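Local coordinates for protein transcriptional regulators (LACI-FAMILY TRANSCRIPTIONAL REGULATORY PROTEIN) (Corynebacterium glutamicum, PDB 3GYB) that probably regulates transcription as a LacI-family DNA-binding factor and has a periplasmic-binding-protein-like domain that here carries a magnesium ion, at residues F82-T87 against D96-N100; N213-Q218 against L263-G267. All blocks are in the same frame, centred on the assembly; numbering follows the deposited sequence.

Overall arrangement
From the N terminus, the chain first lays down strands 7-12, 37-41 and 63-67, then adds strand 82-85 beside 63-67. Contact 1 closes a short excursion without helix or strand that brings strand 97-100 alongside 82-85. The chain then runs through helix 102-115 into the second lobe, and only after strand 207-211 does contact 2 open. It closes 44 residues later, past strand 226-228 and helix 231-246, where strand 258-264 ends. The contacts follow in series, neither nested nor crossed, their centres 23 Å apart on opposite sides of the chain's centre. Strands 97-100 and 258-264 are sheet neighbours, which links the two.

Contact 1: residues F82-T87 against D96-N100; sequences FVIAGT and DSVAN
The ring of F82 lies beside the carboxylate of D96, F82 CE2 to D96 OD2 3.6 Å, both chi1 p. From here strands 82-85 and 97-100 run parallel, 12° apart and 4.8 Å at closest approach, in extended conformation, with I84 level with S97 (CA to CA 4.5 Å) and A85 level with V98 (5.1 Å). Three backbone hydrogen bonds set the register: I84 N to D96 O 2.9 Å, V98 N to I84 O 2.9 Å and G86 N to V98 O 3.0 Å. CA-H...O contacts lie between them, such as S97 CA to I84 O at 3.2 Å. I84 (m, t) and S97 (p) share one face, CB to CB 3.9 Å, S97 OG bonding R88. A85 and V98 (t) take the other; there V83 CG1 (V83 is t) meets V98 CG2 at 4.3 Å, and both valines pack on L241 of helix 231-246. G86 leaves the strand at phi 91°, psi -21°, where a side chain would strike the preceding carbonyl; A99 CB sits 3.8 Å from G86 C. A water bridges G86 O (2.8 Å) and N100 N (2.9 Å). Such parallel pairing belongs to the sheet of a periplasmic-binding-protein-like lobe, and I66 and H257 continue the bonding outward. The chemistry implies a join made chiefly by main-chain bonds, with side chains sealing one face against a helix.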
# COMPACT_ATOMS: atom_id res chain seq x y z
N PHE A 82 -17.12 -19.96 0.02
CA PHE A 82 -16.49 -18.67 -0.24
C PHE A 82 -17.45 -17.50 -0.08
O PHE A 82 -18.67 -17.65 -0.13
CB PHE A 82 -15.90 -18.63 -1.66
CG PHE A 82 -16.94 -18.62 -2.75
CD1 PHE A 82 -17.54 -19.81 -3.17
CD2 PHE A 82 -17.34 -17.43 -3.33
CE1 PHE A 82 -18.52 -19.80 -4.15
CE2 PHE A 82 -18.33 -17.41 -4.32
CZ PHE A 82 -18.92 -18.60 -4.73
N VAL A 83 -16.87 -16.32 0.13
CA VAL A 83 -17.62 -15.09 0.28
C VAL A 83 -16.90 -14.04 -0.53
O VAL A 83 -15.67 -13.95 -0.49
CB VAL A 83 -17.67 -14.62 1.75
CG1 VAL A 83 -18.25 -13.21 1.83
CG2 VAL A 83 -18.52 -15.58 2.58
N ILE A 84 -17.66 -13.26 -1.29
CA ILE A 84 -17.09 -12.19 -2.09
C ILE A 84 -17.14 -10.96 -1.20
O ILE A 84 -18.20 -10.59 -0.69
CB ILE A 84 -17.91 -11.97 -3.38
CG1 ILE A 84 -17.88 -13.24 -4.23
CG2 ILE A 84 -17.35 -10.80 -4.18
CD1 ILE A 84 -18.82 -13.22 -5.42
N ALA A 85 -15.99 -10.32 -1.00
CA ALA A 85 -15.91 -9.15 -0.13
C ALA A 85 -15.38 -7.90 -0.82
O ALA A 85 -14.41 -7.95 -1.57
CB ALA A 85 -15.04 -9.47 1.08
N GLY A 86 -16.02 -6.77 -0.54
CA GLY A 86 -15.58 -5.51 -1.12
C GLY A 86 -16.24 -5.19 -2.44
O GLY A 86 -16.27 -4.03 -2.86
N THR A 87 -16.76 -6.21 -3.10
CA THR A 87 -17.43 -6.03 -4.38
C THR A 87 -18.51 -7.09 -4.56
O THR A 87 -18.81 -7.84 -3.63
CB THR A 87 -16.43 -6.12 -5.56
OG1 THR A 87 -17.11 -5.85 -6.79
CG2 THR A 87 -15.80 -7.50 -5.63
N ASP A 96 -24.01 -14.34 -1.06
CA ASP A 96 -22.65 -14.71 -0.75
C ASP A 96 -21.66 -13.57 -0.91
O ASP A 96 -20.47 -13.78 -1.15
CB ASP A 96 -22.21 -15.90 -1.60
CG ASP A 96 -22.23 -15.60 -3.08
OD1 ASP A 96 -22.78 -14.55 -3.48
OD2 ASP A 96 -21.71 -16.43 -3.85
N SER A 97 -22.16 -12.35 -0.76
CA SER A 97 -21.29 -11.19 -0.88
C SER A 97 -21.59 -10.15 0.19
O SER A 97 -22.73 -10.02 0.67
CB SER A 97 -21.42 -10.57 -2.27
OG SER A 97 -22.68 -9.93 -2.44
N VAL A 98 -20.55 -9.43 0.59
CA VAL A 98 -20.64 -8.37 1.58
C VAL A 98 -19.88 -7.22 0.95
O VAL A 98 -18.72 -7.38 0.56
CB VAL A 98 -19.95 -8.75 2.91
CG1 VAL A 98 -20.04 -7.58 3.88
CG2 VAL A 98 -20.60 -9.99 3.52
N ALA A 99 -20.52 -6.07 0.82
CA ALA A 99 -19.89 -4.90 0.23
C ALA A 99 -20.62 -3.64 0.64
O ALA A 99 -21.74 -3.70 1.14
CB ALA A 99 -19.90 -5.02 -1.30
N ASN A 100 -19.98 -2.50 0.45
CA ASN A 100 -20.63 -1.25 0.78
C ASN A 100 -21.53 -0.91 -0.39
O ASN A 100 -21.45 -1.54 -1.45
CB ASN A 100 -19.58 -0.14 1.01
CG ASN A 100 -19.12 0.52 -0.27
OD1 ASN A 100 -18.87 -0.15 -1.28
ND2 ASN A 100 -18.97 1.83 -0.23
O HOH W 1 -17.31 -2.64 -0.70

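Contact 2: residues N213-Q218 against L263-G267; sequences NTPLAQ and LIERG
A polar surface contact, made mainly by one arginine, joins the turn after strand 207-211 to the chain leaving strand 258-264, in the periplasmic-binding-protein-like domain. R266 (chi1 m, then t, t, chi4 90°) reaches across so that its guanidinium straddles N213 OD1, with NH2 at 2.8 Å and NH1 at 3.0 Å from that oxygen, both hydrogen bonds. N213 OD1 lies near the guanidinium plane, while A217 O and Q218 CA lie over one face; A217 O is 3.5 Å from R266 CD, and Q218 CG 3.5 Å from R266 NH2. N213 takes the left-handed helical conformation (phi 51°, psi 52°; chi1 t), and I264 (m, t) presses CD1 to 3.4 Å from N213 CG. T214 (p) is the N-cap of the weakly bonded helix about 215-218, its OG1 accepting from A217 N at 3.2 Å, and Q218 NE2 returns to N213 O at 3.1 Å. The side chain of N213 lies about 4 Å from the magnesium ion held by D212, D229 and S231. Around this, R266 NH1 also bonds L224 O, I264 pairs with T226 of strand 226-228, L263 rests on helix 102-115, and L216 packs on L216 of the second subunit.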
# COMPACT_ATOMS: atom_id res chain seq x y z
N ASN A 213 -10.88 5.40 1.77
CA ASN A 213 -10.26 5.77 3.04
C ASN A 213 -9.09 4.83 3.34
O ASN A 213 -9.00 4.22 4.42
CB ASN A 213 -11.24 5.75 4.22
CG ASN A 213 -10.61 6.34 5.48
OD1 ASN A 213 -9.92 7.35 5.40
ND2 ASN A 213 -10.85 5.71 6.63
N THR A 214 -8.21 4.71 2.36
CA THR A 214 -7.01 3.89 2.47
C THR A 214 -6.10 4.51 3.52
O THR A 214 -6.28 5.67 3.90
CB THR A 214 -6.21 3.90 1.16
OG1 THR A 214 -5.95 5.27 0.79
CG2 THR A 214 -6.96 3.21 0.04
N PRO A 215 -5.12 3.74 4.01
CA PRO A 215 -4.20 4.29 5.02
C PRO A 215 -3.48 5.51 4.44
O PRO A 215 -3.17 6.46 5.16
CB PRO A 215 -3.25 3.12 5.27
CG PRO A 215 -4.14 1.93 5.10
CD PRO A 215 -4.92 2.29 3.85
N LEU A 216 -3.23 5.49 3.13
CA LEU A 216 -2.56 6.59 2.45
C LEU A 216 -3.36 7.88 2.58
O LEU A 216 -2.81 8.96 2.83
CB LEU A 216 -2.38 6.27 0.96
CG LEU A 216 -1.44 5.13 0.56
CD1 LEU A 216 -1.61 4.83 -0.93
CD2 LEU A 216 -0.00 5.50 0.88
N ALA A 217 -4.68 7.77 2.42
CA ALA A 217 -5.55 8.94 2.52
C ALA A 217 -5.51 9.53 3.92
O ALA A 217 -5.72 10.72 4.10
CB ALA A 217 -6.99 8.54 2.16
N GLN A 218 -5.24 8.67 4.90
CA GLN A 218 -5.19 9.04 6.31
C GLN A 218 -3.91 9.76 6.74
O GLN A 218 -3.87 10.35 7.82
CB GLN A 218 -5.36 7.79 7.17
CG GLN A 218 -6.68 7.06 6.97
CD GLN A 218 -6.68 5.69 7.62
OE1 GLN A 218 -6.16 5.52 8.71
NE2 GLN A 218 -7.28 4.71 6.94
N LEU A 263 -18.89 9.97 4.23
CA LEU A 263 -17.90 10.97 3.85
C LEU A 263 -16.93 11.27 4.98
O LEU A 263 -17.33 11.43 6.14
CB LEU A 263 -18.62 12.26 3.45
CG LEU A 263 -17.74 13.51 3.27
CD1 LEU A 263 -16.86 13.34 2.03
CD2 LEU A 263 -18.63 14.73 3.12
N ILE A 264 -15.64 11.34 4.64
CA ILE A 264 -14.62 11.68 5.62
C ILE A 264 -13.96 12.91 5.02
O ILE A 264 -13.26 12.83 4.01
CB ILE A 264 -13.56 10.58 5.79
CG1 ILE A 264 -14.20 9.32 6.37
CG2 ILE A 264 -12.45 11.07 6.72
CD1 ILE A 264 -13.22 8.17 6.58
N GLU A 265 -14.20 14.06 5.65
CA GLU A 265 -13.64 15.30 5.16
C GLU A 265 -12.24 15.55 5.70
O GLU A 265 -12.01 15.54 6.91
CB GLU A 265 -14.54 16.48 5.53
CG GLU A 265 -15.89 16.46 4.85
CD GLU A 265 -16.68 17.72 5.12
OE1 GLU A 265 -16.25 18.81 4.68
OE2 GLU A 265 -17.74 17.63 5.78
N ARG A 266 -11.30 15.75 4.78
CA ARG A 266 -9.94 16.05 5.15
C ARG A 266 -9.54 17.36 4.48
O ARG A 266 -10.29 18.33 4.56
CB ARG A 266 -9.00 14.90 4.79
CG ARG A 266 -9.27 13.65 5.64
CD ARG A 266 -8.07 12.71 5.74
NE ARG A 266 -8.37 11.57 6.60
CZ ARG A 266 -8.89 10.42 6.18
NH1 ARG A 266 -9.16 10.24 4.89
NH2 ARG A 266 -9.18 9.46 7.05
N GLY A 267 -8.40 17.40 3.80
CA GLY A 267 -8.00 18.68 3.24
C GLY A 267 -7.98 18.91 1.74
O GLY A 267 -7.47 19.94 1.29